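Local structure of hypothetical protein Atu0120 (2I6H) at residues 37-42 against 79-84; 55-60 against 94-99; 72-77 against 112-117; 123-126 against 131-134. The protein is of unknown function, an all-helical bacterial protein of the DUF924 family. One frame throughout, in Å; residues are numbered along the deposited sequence. Where two conformers were deposited one is given.

Contact 1: residues 37-42 against 79-84; sequences FWKKAG and GAESSL
Lys39 and Glu81 meet in a salt bridge at the protein surface. Lys39 NZ donates a hydrogen bond to Glu81 OE2 at 2.9 Å. The ammonium group comes in on the syn side of OE2, 22° out of the carboxylate plane. Glu81 OE1 stays further off, 3.8 Å from Lys39 NZ, so the grip is on one oxygen. Lys39 is extended beyond CG and reaches out to meet Glu81 between the helices. Glu81 is extended too, and the two side chains cross at about a right angle. Both residues are exposed, so solvent probably screens the pair.

The dense packing lies on the buried side of this bridge. Trp38 and Leu84 both start toward the opposite segment, but their side chains stay more than 5 Å from it. Leu131 fills in between, touching Trp38, Lys39 and Leu84. Trp38 also stacks on Trp46 and meets Phe134 edge-to-face.

The bridge thus joins the last turn of helix 29-41 to the first turn of helix 80-97, which begins after the N-cap residue Gly79. Helix 129-132 packs against both segments, and helix 123-126 lies against Ala80 and Ser83.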
loop_
_atom_site.group_PDB
_atom_site.type_symbol
_atom_site.label_atom_id
_atom_site.label_comp_id
_atom_site.label_asym_id
_atom_site.label_seq_id
_atom_site.Cartn_x
_atom_site.Cartn_y
_atom_site.Cartn_z
ATOM N N PHE A 37 19.398 1.852 -10.050
ATOM C CA PHE A 37 19.405 0.932 -8.904
ATOM C C PHE A 37 17.983 0.794 -8.288
ATOM O O PHE A 37 17.517 -0.312 -8.003
ATOM C CB PHE A 37 20.388 1.473 -7.861
ATOM C CG PHE A 37 20.261 0.824 -6.489
ATOM C CD1 PHE A 37 20.991 -0.319 -6.157
ATOM C CD2 PHE A 37 19.434 1.389 -5.513
ATOM C CE1 PHE A 37 20.867 -0.899 -4.871
ATOM C CE2 PHE A 37 19.304 0.800 -4.228
ATOM C CZ PHE A 37 20.020 -0.328 -3.921
ATOM N N TRP A 38 17.331 1.930 -8.066
ATOM C CA TRP A 38 15.977 1.938 -7.479
ATOM C C TRP A 38 14.974 1.197 -8.392
ATOM O O TRP A 38 14.156 0.354 -7.906
ATOM C CB TRP A 38 15.542 3.368 -7.228
ATOM C CG TRP A 38 14.411 3.496 -6.153
ATOM C CD1 TRP A 38 13.113 3.862 -6.366
ATOM C CD2 TRP A 38 14.526 3.227 -4.751
ATOM N NE1 TRP A 38 12.403 3.851 -5.185
ATOM C CE2 TRP A 38 13.247 3.478 -4.172
ATOM C CE3 TRP A 38 15.588 2.814 -3.921
ATOM C CZ2 TRP A 38 12.992 3.307 -2.809
ATOM C CZ3 TRP A 38 15.339 2.666 -2.550
ATOM C CH2 TRP A 38 14.051 2.919 -2.010
ATOM N N LYS A 39 15.004 1.512 -9.686
ATOM C CA LYS A 39 14.061 0.891 -10.635
ATOM C C LYS A 39 14.275 -0.627 -10.684
ATOM O O LYS A 39 13.323 -1.422 -10.641
ATOM C CB LYS A 39 14.220 1.531 -12.015
ATOM C CG LYS A 39 13.704 3.012 -12.084
ATOM C CD LYS A 39 13.910 3.491 -13.549
ATOM C CE LYS A 39 13.516 4.920 -13.791
ATOM N NZ LYS A 39 13.955 5.467 -15.171
ATOM N N LYS A 40 15.542 -1.031 -10.695
ATOM C CA LYS A 40 15.884 -2.466 -10.760
ATOM C C LYS A 40 15.401 -3.207 -9.518
ATOM O O LYS A 40 14.822 -4.306 -9.640
ATOM C CB LYS A 40 17.377 -2.639 -10.943
ATOM C CG LYS A 40 17.788 -4.079 -11.279
ATOM C CD LYS A 40 19.301 -4.108 -11.567
ATOM C CE LYS A 40 19.725 -5.439 -12.158
ATOM N NZ LYS A 40 19.557 -6.557 -11.202
ATOM N N ALA A 41 15.575 -2.595 -8.339
ATOM C CA ALA A 41 15.130 -3.179 -7.066
ATOM C C ALA A 41 13.609 -3.361 -7.037
ATOM O O ALA A 41 13.125 -4.446 -6.702
ATOM C CB ALA A 41 15.610 -2.321 -5.870
ATOM N N GLY A 42 12.876 -2.326 -7.450
ATOM C CA GLY A 42 11.443 -2.384 -7.549
ATOM C C GLY A 42 10.675 -2.366 -6.229
ATOM O O GLY A 42 11.277 -2.359 -5.125
ATOM N N GLY A 79 17.209 18.553 -12.853
ATOM C CA GLY A 79 16.651 17.419 -13.631
ATOM C C GLY A 79 15.575 16.676 -12.840
ATOM O O GLY A 79 15.645 16.610 -11.608
ATOM N N ALA A 80 14.588 16.121 -13.535
ATOM C CA ALA A 80 13.529 15.397 -12.844
ATOM C C ALA A 80 14.057 14.119 -12.194
ATOM O O ALA A 80 13.820 13.896 -10.990
ATOM C CB ALA A 80 12.331 15.082 -13.797
ATOM N N GLU A 81 14.743 13.257 -12.963
ATOM C CA GLU A 81 15.243 12.018 -12.353
ATOM C C GLU A 81 16.382 12.262 -11.353
ATOM O O GLU A 81 16.492 11.563 -10.370
ATOM C CB GLU A 81 15.626 10.970 -13.402
ATOM C CG GLU A 81 14.356 10.490 -14.163
ATOM C CD GLU A 81 14.528 9.141 -14.882
ATOM O OE1 GLU A 81 15.662 8.856 -15.300
ATOM O OE2 GLU A 81 13.532 8.374 -14.985
ATOM N N SER A 82 17.212 13.277 -11.596
ATOM C CA SER A 82 18.238 13.608 -10.606
ATOM C C SER A 82 17.593 14.144 -9.318
ATOM O O SER A 82 18.102 13.896 -8.217
ATOM C CB SER A 82 19.323 14.569 -11.170
ATOM O OG SER A 82 18.737 15.741 -11.703
ATOM N N SER A 83 16.463 14.839 -9.434
ATOM C CA SER A 83 15.750 15.268 -8.212
ATOM C C SER A 83 15.145 14.052 -7.500
ATOM O O SER A 83 15.164 13.990 -6.286
ATOM C CB SER A 83 14.649 16.283 -8.495
ATOM O OG SER A 83 15.201 17.543 -8.860
ATOM N N LEU A 84 14.612 13.108 -8.276
ATOM C CA LEU A 84 14.200 11.815 -7.701
ATOM C C LEU A 84 15.361 11.170 -6.912
ATOM O O LEU A 84 15.169 10.665 -5.804
ATOM C CB LEU A 84 13.694 10.851 -8.821
ATOM C CG LEU A 84 13.342 9.405 -8.382
ATOM C CD1 LEU A 84 12.311 9.435 -7.215
ATOM C CD2 LEU A 84 12.825 8.546 -9.554
#

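Contact 2: residues 55-60 against 94-99; sequences NHFHDR and PRNCFR
Cys97 sits against His58 and Phe57, with its sulfur touching both. Sulfur packing comes first. Cys97 SG lies 3.7 Å from His58 CB and equally close to His58 N, so it rests on the helix backbone as well as on side chains. It also touches Phe57 CB at 4.1 Å. The torsion of Cys97 (chi1 -58°) places SG beside its own backbone N and anti to the carbonyl carbon, on the side facing helix 51-69.

The sulfur-aromatic contacts differ in direction. SG is 5.1 Å from the centroid of the Phe57 ring and approaches it obliquely, 42° off the ring normal. It lies at the edge of the His58 ring, and Cys97 CB also meets that edge, at CD2.

These contacts fasten the final turn of helix 80-97 to the side of helix 51-69 within the all-helical fold. The backbones come closest at His58 and Cys97, whose CA atoms are 6.2 Å apart.

The third kind is aromatic-amide contact. Asn96 OD1 lies near the Phe57 ring plane, at the edge, 3.6 Å from Phe57 CE2. The amide and ring planes are turned 67° apart. Asn96 ND2 bonds to Asp54 OD1, which probably fixes the amide in this rotation. Asp54 also forms a salt bridge with Arg99, through OD2. Elsewhere the Phe57 ring meets Phe93 edge-to-face and packs against Phe37 and Trp38.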
loop_
_atom_site.group_PDB
_atom_site.type_symbol
_atom_site.label_atom_id
_atom_site.label_comp_id
_atom_site.label_asym_id
_atom_site.label_seq_id
_atom_site.Cartn_x
_atom_site.Cartn_y
_atom_site.Cartn_z
ATOM N N ASN A 55 21.779 -3.336 3.141
ATOM C CA ASN A 55 23.237 -3.509 2.962
ATOM C C ASN A 55 23.669 -3.044 1.581
ATOM O O ASN A 55 24.679 -2.333 1.401
ATOM C CB ASN A 55 23.610 -4.996 3.074
ATOM C CG ASN A 55 24.070 -5.394 4.459
ATOM O OD1 ASN A 55 23.456 -5.043 5.447
ATOM N ND2 ASN A 55 25.140 -6.182 4.522
ATOM N N HIS A 56 22.925 -3.500 0.587
ATOM C CA HIS A 56 23.240 -3.214 -0.769
ATOM C C HIS A 56 23.171 -1.687 -1.062
ATOM O O HIS A 56 24.070 -1.110 -1.699
ATOM C CB HIS A 56 22.255 -4.034 -1.632
ATOM C CG HIS A 56 22.512 -3.964 -3.099
ATOM N ND1 HIS A 56 21.621 -4.465 -4.026
ATOM C CD2 HIS A 56 23.562 -3.468 -3.808
ATOM C CE1 HIS A 56 22.111 -4.284 -5.242
ATOM N NE2 HIS A 56 23.281 -3.670 -5.139
ATOM N N PHE A 57 22.090 -1.062 -0.614
ATOM C CA PHE A 57 21.853 0.377 -0.811
ATOM C C PHE A 57 23.016 1.127 -0.138
ATOM O O PHE A 57 23.605 2.040 -0.705
ATOM C CB PHE A 57 20.505 0.694 -0.163
ATOM C CG PHE A 57 19.870 1.991 -0.589
ATOM C CD1 PHE A 57 20.446 2.825 -1.562
ATOM C CD2 PHE A 57 18.653 2.372 0.008
ATOM C CE1 PHE A 57 19.829 4.044 -1.927
ATOM C CE2 PHE A 57 18.039 3.563 -0.355
ATOM C CZ PHE A 57 18.635 4.405 -1.321
ATOM N N HIS A 58 23.371 0.704 1.062
ATOM C CA HIS A 58 24.477 1.356 1.781
ATOM C C HIS A 58 25.841 1.195 1.061
ATOM O O HIS A 58 26.605 2.177 0.924
ATOM C CB HIS A 58 24.559 0.796 3.203
ATOM C CG HIS A 58 25.576 1.480 4.056
ATOM N ND1 HIS A 58 26.911 1.139 4.031
ATOM C CD2 HIS A 58 25.458 2.509 4.938
ATOM C CE1 HIS A 58 27.572 1.909 4.886
ATOM N NE2 HIS A 58 26.711 2.752 5.442
ATOM N N ASP A 59 26.141 -0.033 0.609
ATOM C CA ASP A 59 27.375 -0.292 -0.131
ATOM C C ASP A 59 27.511 0.623 -1.351
ATOM O O ASP A 59 28.597 1.178 -1.600
ATOM C CB ASP A 59 27.464 -1.770 -0.537
ATOM C CG ASP A 59 28.761 -2.115 -1.280
ATOM O OD1 ASP A 59 29.854 -1.676 -0.869
ATOM O OD2 ASP A 59 28.688 -2.873 -2.275
ATOM N N ARG A 60 26.432 0.787 -2.103
ATOM C CA ARG A 60 26.437 1.626 -3.318
ATOM C C ARG A 60 26.535 3.138 -2.994
ATOM O O ARG A 60 27.360 3.845 -3.593
ATOM C CB ARG A 60 25.171 1.372 -4.161
ATOM C CG ARG A 60 25.096 -0.021 -4.843
ATOM C CD ARG A 60 26.048 -0.238 -6.014
ATOM N NE ARG A 60 26.124 0.841 -6.997
ATOM C CZ ARG A 60 25.389 0.972 -8.105
ATOM N NH1 ARG A 60 24.441 0.097 -8.432
ATOM N NH2 ARG A 60 25.622 2.009 -8.916
ATOM N N PRO A 94 18.135 7.001 4.550
ATOM C CA PRO A 94 18.244 6.985 6.023
ATOM C C PRO A 94 17.329 5.951 6.670
ATOM O O PRO A 94 17.704 5.336 7.675
ATOM C CB PRO A 94 17.769 8.400 6.437
ATOM C CG PRO A 94 17.944 9.244 5.236
ATOM C CD PRO A 94 17.663 8.312 4.063
ATOM N N ARG A 95 16.157 5.732 6.067
ATOM C CA ARG A 95 15.203 4.751 6.591
ATOM C C ARG A 95 15.617 3.288 6.342
ATOM O O ARG A 95 15.231 2.385 7.105
ATOM C CB ARG A 95 13.799 5.052 6.049
ATOM C CG ARG A 95 13.246 6.374 6.590
ATOM C CD ARG A 95 11.922 6.835 5.939
ATOM N NE ARG A 95 11.389 7.851 6.845
ATOM C CZ ARG A 95 11.892 9.093 6.994
ATOM N NH1 ARG A 95 11.382 9.885 7.933
ATOM N NH2 ARG A 95 12.884 9.565 6.213
ATOM N N ASN A 96 16.386 3.063 5.286
ATOM C CA ASN A 96 16.975 1.741 5.061
ATOM C C ASN A 96 18.249 1.523 5.862
ATOM O O ASN A 96 18.495 0.402 6.343
ATOM C CB ASN A 96 17.330 1.536 3.585
ATOM C CG ASN A 96 16.109 1.441 2.696
ATOM O OD1 ASN A 96 15.682 2.453 2.092
ATOM N ND2 ASN A 96 15.495 0.229 2.654
ATOM N N CYS A 97 19.076 2.558 5.971
ATOM C CA CYS A 97 20.477 2.355 6.364
ATOM C C CYS A 97 20.863 2.861 7.737
ATOM O O CYS A 97 21.983 2.553 8.198
ATOM C CB CYS A 97 21.429 2.945 5.303
ATOM S SG CYS A 97 21.125 2.196 3.643
ATOM N N PHE A 98 19.991 3.655 8.371
ATOM C CA PHE A 98 20.316 4.196 9.709
ATOM C C PHE A 98 19.268 3.783 10.763
ATOM O O PHE A 98 19.064 4.490 11.755
ATOM C CB PHE A 98 20.425 5.731 9.703
ATOM C CG PHE A 98 21.397 6.301 8.723
ATOM C CD1 PHE A 98 22.672 5.727 8.503
ATOM C CD2 PHE A 98 21.059 7.466 8.041
ATOM C CE1 PHE A 98 23.588 6.321 7.591
ATOM C CE2 PHE A 98 21.957 8.083 7.151
ATOM C CZ PHE A 98 23.224 7.538 6.933
ATOM N N ARG A 99 18.649 2.619 10.551
ATOM C CA ARG A 99 17.506 2.157 11.350
ATOM C C ARG A 99 17.793 2.209 12.849
ATOM O O ARG A 99 18.908 1.934 13.257
ATOM C CB ARG A 99 17.137 0.720 10.974
ATOM C CG ARG A 99 16.535 0.571 9.597
ATOM C CD ARG A 99 16.265 -0.911 9.285
ATOM N NE ARG A 99 15.940 -1.113 7.872
ATOM C CZ ARG A 99 14.743 -0.915 7.317
ATOM N NH1 ARG A 99 13.703 -0.461 8.027
ATOM N NH2 ARG A 99 14.584 -1.138 6.007
#

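Contact 3: residues 72-77 against 112-117; sequences ELDGWL and RFFADE
Phe114 meets Leu77 along one side of its ring and Asp74 at the far end. Leu77 and Phe114 cross at about a right angle. Leu77 CD1 touches Phe114 CD1 at 3.6 Å and lies oblique to the ring. Its other methyl, CD2, is 3.8 Å from the backbone O of Phe114, so the fork of the leucine spans ring and main chain.

Asp74 takes the ring edge. Its OD1 lies near the ring plane, 3.3 Å from Phe114 CZ. The carboxylate plane stands 83° from the ring plane, almost perpendicular. An oxygen at this edge faces the slightly positive ring hydrogens, which probably makes the approach mildly favourable. The main polar partner of Asp74 is Arg71, bound through OD2.

Glu117 adds its aliphatic part. Its CG lies 3.9 Å from Leu77 CD1. The chain bends at chi2 (55°), and OE2 forms a salt bridge with Arg121.

Met87 and Leu90 of helix 80-97 also touch the Phe114 side chain. The segment 72-77, with its short 3-10 turn, belongs to the connection between helix 51-69 and helix 80-97. The contact seats this connection on helix 108-120, within the all-helical DUF924 fold.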
loop_
_atom_site.group_PDB
_atom_site.type_symbol
_atom_site.label_atom_id
_atom_site.label_comp_id
_atom_site.label_asym_id
_atom_site.label_seq_id
_atom_site.Cartn_x
_atom_site.Cartn_y
_atom_site.Cartn_z
ATOM N N GLU A 72 26.309 19.352 -1.690
ATOM C CA GLU A 72 27.196 19.293 -2.868
ATOM C C GLU A 72 26.431 18.958 -4.136
ATOM O O GLU A 72 26.964 19.146 -5.256
ATOM C CB GLU A 72 28.310 18.285 -2.652
ATOM C CG GLU A 72 29.292 18.787 -1.573
ATOM C CD GLU A 72 30.271 17.765 -1.088
ATOM O OE1 GLU A 72 30.249 16.589 -1.536
ATOM O OE2 GLU A 72 31.095 18.162 -0.233
ATOM N N LEU A 73 25.192 18.477 -3.972
ATOM C CA LEU A 73 24.416 17.994 -5.115
ATOM C C LEU A 73 23.148 18.801 -5.395
ATOM O O LEU A 73 22.215 18.271 -6.032
ATOM C CB LEU A 73 24.047 16.503 -4.891
ATOM C CG LEU A 73 25.261 15.597 -4.612
ATOM C CD1 LEU A 73 24.768 14.187 -4.435
ATOM C CD2 LEU A 73 26.289 15.715 -5.798
ATOM N N ASP A 74 23.107 20.073 -4.947
ATOM C CA ASP A 74 21.919 20.902 -5.143
ATOM C C ASP A 74 21.603 21.068 -6.621
ATOM O O ASP A 74 20.459 21.304 -6.977
ATOM C CB ASP A 74 22.060 22.322 -4.537
ATOM C CG ASP A 74 22.102 22.331 -2.986
ATOM O OD1 ASP A 74 22.358 21.297 -2.339
ATOM O OD2 ASP A 74 21.896 23.435 -2.412
ATOM N N GLY A 75 22.637 20.999 -7.449
ATOM C CA GLY A 75 22.496 21.074 -8.898
ATOM C C GLY A 75 21.574 20.005 -9.472
ATOM O O GLY A 75 21.068 20.156 -10.592
ATOM N N TRP A 76 21.364 18.917 -8.727
ATOM C CA TRP A 76 20.459 17.844 -9.186
ATOM C C TRP A 76 19.005 18.305 -9.255
ATOM O O TRP A 76 18.160 17.663 -9.896
ATOM C CB TRP A 76 20.595 16.591 -8.291
ATOM C CG TRP A 76 21.909 15.880 -8.464
ATOM C CD1 TRP A 76 23.045 16.354 -9.106
ATOM C CD2 TRP A 76 22.241 14.580 -7.971
ATOM N NE1 TRP A 76 24.071 15.411 -9.021
ATOM C CE2 TRP A 76 23.599 14.311 -8.340
ATOM C CE3 TRP A 76 21.535 13.611 -7.250
ATOM C CZ2 TRP A 76 24.243 13.112 -8.005
ATOM C CZ3 TRP A 76 22.198 12.395 -6.923
ATOM C CH2 TRP A 76 23.528 12.167 -7.314
ATOM N N LEU A 77 18.702 19.416 -8.583
ATOM C CA LEU A 77 17.353 19.990 -8.705
ATOM C C LEU A 77 17.030 20.386 -10.163
ATOM O O LEU A 77 15.863 20.567 -10.515
ATOM C CB LEU A 77 17.185 21.195 -7.769
ATOM C CG LEU A 77 17.060 20.820 -6.270
ATOM C CD1 LEU A 77 17.184 22.098 -5.419
ATOM C CD2 LEU A 77 15.727 20.024 -5.965
ATOM N N ARG A 112 12.516 17.549 2.487
ATOM C CA ARG A 112 11.262 18.279 2.327
ATOM C C ARG A 112 11.479 19.553 1.532
ATOM O O ARG A 112 10.677 19.916 0.661
ATOM C CB ARG A 112 10.743 18.687 3.685
ATOM C CG ARG A 112 10.053 17.606 4.402
ATOM C CD ARG A 112 9.000 18.231 5.291
ATOM N NE ARG A 112 9.577 19.112 6.301
ATOM C CZ ARG A 112 10.366 18.700 7.288
ATOM N NH1 ARG A 112 10.697 17.429 7.379
ATOM N NH2 ARG A 112 10.840 19.565 8.177
ATOM N N PHE A 113 12.575 20.249 1.850
ATOM C CA PHE A 113 12.932 21.499 1.185
ATOM C C PHE A 113 13.147 21.193 -0.316
ATOM O O PHE A 113 12.615 21.895 -1.224
ATOM C CB PHE A 113 14.227 22.043 1.816
ATOM C CG PHE A 113 14.806 23.202 1.079
ATOM C CD1 PHE A 113 14.181 24.452 1.125
ATOM C CD2 PHE A 113 15.918 23.041 0.281
ATOM C CE1 PHE A 113 14.723 25.554 0.401
ATOM C CE2 PHE A 113 16.469 24.118 -0.439
ATOM C CZ PHE A 113 15.855 25.379 -0.385
ATOM N N PHE A 114 13.901 20.126 -0.591
ATOM C CA PHE A 114 14.106 19.720 -1.970
ATOM C C PHE A 114 12.845 19.199 -2.656
ATOM O O PHE A 114 12.649 19.474 -3.845
ATOM C CB PHE A 114 15.180 18.659 -2.065
ATOM C CG PHE A 114 16.610 19.190 -1.933
ATOM C CD1 PHE A 114 16.964 20.522 -2.145
ATOM C CD2 PHE A 114 17.614 18.280 -1.608
ATOM C CE1 PHE A 114 18.364 20.942 -2.004
ATOM C CE2 PHE A 114 18.971 18.677 -1.496
ATOM C CZ PHE A 114 19.335 20.009 -1.728
ATOM N N ALA A 115 11.999 18.452 -1.934
ATOM C CA ALA A 115 10.725 17.951 -2.522
ATOM C C ALA A 115 9.864 19.139 -2.997
ATOM O O ALA A 115 9.359 19.159 -4.128
ATOM C CB ALA A 115 9.928 17.092 -1.526
ATOM N N ASP A 116 9.739 20.130 -2.128
ATOM C CA ASP A 116 9.015 21.368 -2.478
ATOM C C ASP A 116 9.556 22.004 -3.784
ATOM O O ASP A 116 8.783 22.355 -4.722
ATOM C CB ASP A 116 9.136 22.372 -1.325
ATOM C CG ASP A 116 8.437 23.718 -1.655
ATOM O OD1 ASP A 116 7.184 23.755 -1.772
ATOM O OD2 ASP A 116 9.179 24.711 -1.859
ATOM N N GLU A 117 10.874 22.136 -3.847
ATOM C CA GLU A 117 11.525 22.740 -5.016
ATOM C C GLU A 117 11.311 21.893 -6.285
ATOM O O GLU A 117 11.010 22.428 -7.359
ATOM C CB GLU A 117 13.013 23.011 -4.767
ATOM C CG GLU A 117 13.700 23.708 -5.962
ATOM C CD GLU A 117 13.022 25.032 -6.410
ATOM O OE1 GLU A 117 12.320 25.698 -5.594
ATOM O OE2 GLU A 117 13.219 25.382 -7.603
#

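Contact 4: residues 123-126 against 131-134; sequences HDQA and LRVF
The backbones come close at Asp124 and Arg132, whose CA atoms are 5.4 Å apart. Segment 123-126 is a weakly bonded helical turn; segment 131-134 begins at the end of another, 129-132. The two turns follow each other in this all-helical fold. A tight connection folds the second back beside the first, and an arginine of the second binds a main-chain carbonyl of the first.

Arg132 carries the contact. Its NE donates a hydrogen bond to the backbone O of Asp124 at 2.9 Å. The bond is bent, with an N-H...O angle of 137°. The donor is tilted from the carbonyl plane, and the oxygen lies off the guanidinium plane as well. The aliphatic part of Arg132 runs alongside the same carbonyl, with CG and CD each 3.5 Å from Asp124 O. The chain then bends at chi3 (-69°), which turns the guanidinium toward the 123-126 turn. There NH2 bonds to Val127 O, so the connection between the turns is held too. The Asp124 carboxylate does not pair with this arginine. Its OD2 is bonded to Tyr136 OH.

Gln125 starts away from the second segment, but its end folds back over Arg132. The amide and guanidinium planes are 38° apart, with OE1 over one guanidinium face. Gln125 NE2 lies 3.9 Å from Arg132 CD. The same amide nitrogen reaches Asp124 OD2 in a long hydrogen bond of 3.3 Å, meeting that oxygen from above the carboxylate plane.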
loop_
_atom_site.group_PDB
_atom_site.type_symbol
_atom_site.label_atom_id
_atom_site.label_comp_id
_atom_site.label_asym_id
_atom_site.label_seq_id
_atom_site.Cartn_x
_atom_site.Cartn_y
_atom_site.Cartn_z
ATOM N N HIS A 123 8.803 18.373 -11.503
ATOM C CA HIS A 123 9.555 17.109 -11.640
ATOM C C HIS A 123 8.747 15.847 -11.309
ATOM O O HIS A 123 8.966 14.753 -11.913
ATOM C CB HIS A 123 10.839 17.150 -10.801
ATOM C CG HIS A 123 11.880 18.099 -11.320
ATOM N ND1 HIS A 123 11.932 18.489 -12.639
ATOM C CD2 HIS A 123 12.920 18.719 -10.696
ATOM C CE1 HIS A 123 12.956 19.316 -12.810
ATOM N NE2 HIS A 123 13.576 19.461 -11.648
ATOM N N ASP A 124 7.842 15.957 -10.337
ATOM C CA ASP A 124 7.039 14.790 -9.925
ATOM C C ASP A 124 6.153 14.331 -11.096
ATOM O O ASP A 124 5.920 13.130 -11.284
ATOM C CB ASP A 124 6.164 15.107 -8.707
ATOM C CG ASP A 124 5.207 16.291 -8.923
ATOM O OD1 ASP A 124 5.623 17.337 -9.510
ATOM O OD2 ASP A 124 4.030 16.175 -8.471
ATOM N N GLN A 125 5.689 15.302 -11.884
ATOM C CA GLN A 125 4.824 14.988 -13.040
ATOM C C GLN A 125 5.645 14.449 -14.192
ATOM O O GLN A 125 5.074 13.843 -15.115
ATOM C CB GLN A 125 4.043 16.232 -13.484
ATOM C CG GLN A 125 3.000 16.659 -12.441
ATOM C CD GLN A 125 2.007 15.543 -12.094
ATOM O OE1 GLN A 125 1.305 15.002 -12.969
ATOM N NE2 GLN A 125 1.939 15.195 -10.818
ATOM N N ALA A 126 6.961 14.669 -14.156
ATOM C CA ALA A 126 7.851 14.261 -15.253
ATOM C C ALA A 126 8.355 12.832 -15.097
ATOM O O ALA A 126 8.758 12.239 -16.091
ATOM C CB ALA A 126 9.020 15.233 -15.435
ATOM N N LEU A 131 6.910 6.017 -9.698
ATOM C CA LEU A 131 8.008 6.688 -8.963
ATOM C C LEU A 131 7.597 8.005 -8.320
ATOM O O LEU A 131 8.322 8.576 -7.514
ATOM C CB LEU A 131 9.216 6.904 -9.880
ATOM C CG LEU A 131 9.921 5.628 -10.383
ATOM C CD1 LEU A 131 10.874 6.020 -11.485
ATOM C CD2 LEU A 131 10.640 4.851 -9.242
ATOM N N ARG A 132 6.443 8.511 -8.718
ATOM C CA ARG A 132 5.971 9.820 -8.248
ATOM C C ARG A 132 5.914 9.956 -6.721
ATOM O O ARG A 132 6.248 11.019 -6.163
ATOM C CB ARG A 132 4.578 10.013 -8.865
ATOM C CG ARG A 132 4.094 11.388 -8.916
ATOM C CD ARG A 132 3.064 11.508 -10.104
ATOM N NE ARG A 132 3.652 11.388 -11.447
ATOM C CZ ARG A 132 2.964 11.064 -12.545
ATOM N NH1 ARG A 132 1.665 10.805 -12.458
ATOM N NH2 ARG A 132 3.542 11.001 -13.732
ATOM N N VAL A 133 5.456 8.898 -6.051
ATOM C CA VAL A 133 5.283 8.937 -4.598
ATOM C C VAL A 133 6.580 9.322 -3.834
ATOM O O VAL A 133 6.520 9.844 -2.724
ATOM C CB VAL A 133 4.674 7.622 -4.046
ATOM C CG1 VAL A 133 5.661 6.501 -4.148
ATOM C CG2 VAL A 133 4.160 7.849 -2.565
ATOM N N PHE A 134 7.740 9.014 -4.420
ATOM C CA PHE A 134 9.013 9.393 -3.743
ATOM C C PHE A 134 9.257 10.897 -3.554
ATOM O O PHE A 134 10.027 11.296 -2.655
ATOM C CB PHE A 134 10.185 8.606 -4.346
ATOM C CG PHE A 134 9.950 7.133 -4.231
ATOM C CD1 PHE A 134 10.058 6.531 -2.973
ATOM C CD2 PHE A 134 9.454 6.376 -5.317
ATOM C CE1 PHE A 134 9.763 5.178 -2.775
ATOM C CE2 PHE A 134 9.134 4.979 -5.133
ATOM C CZ PHE A 134 9.297 4.401 -3.854
#

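Contact 1 is a surface contact made by one salt bridge. Contacts 2, 3 and 4 are partly buried. Contact 2 relies on sulfur and aromatic groups, contact 3 on leucine against phenylalanine, with a carboxylate at the ring edge, and contact 4 on an arginine bonded to a backbone oxygen. Contacts 1 and 2 use opposite ends of helix 80-97 and share an aromatic cluster in which Phe37 and Trp38 meet Phe57. Contacts 1, 3 and 4 adjoin one another. Ser82 OG probably bonds to Trp76 O, and Ser83 OG lies close to the same oxygen. His123 NE2 bonds to Leu77 O. Contact 2 is remote from contacts 3 and 4, with nearest atoms about 8 Å apart in each case.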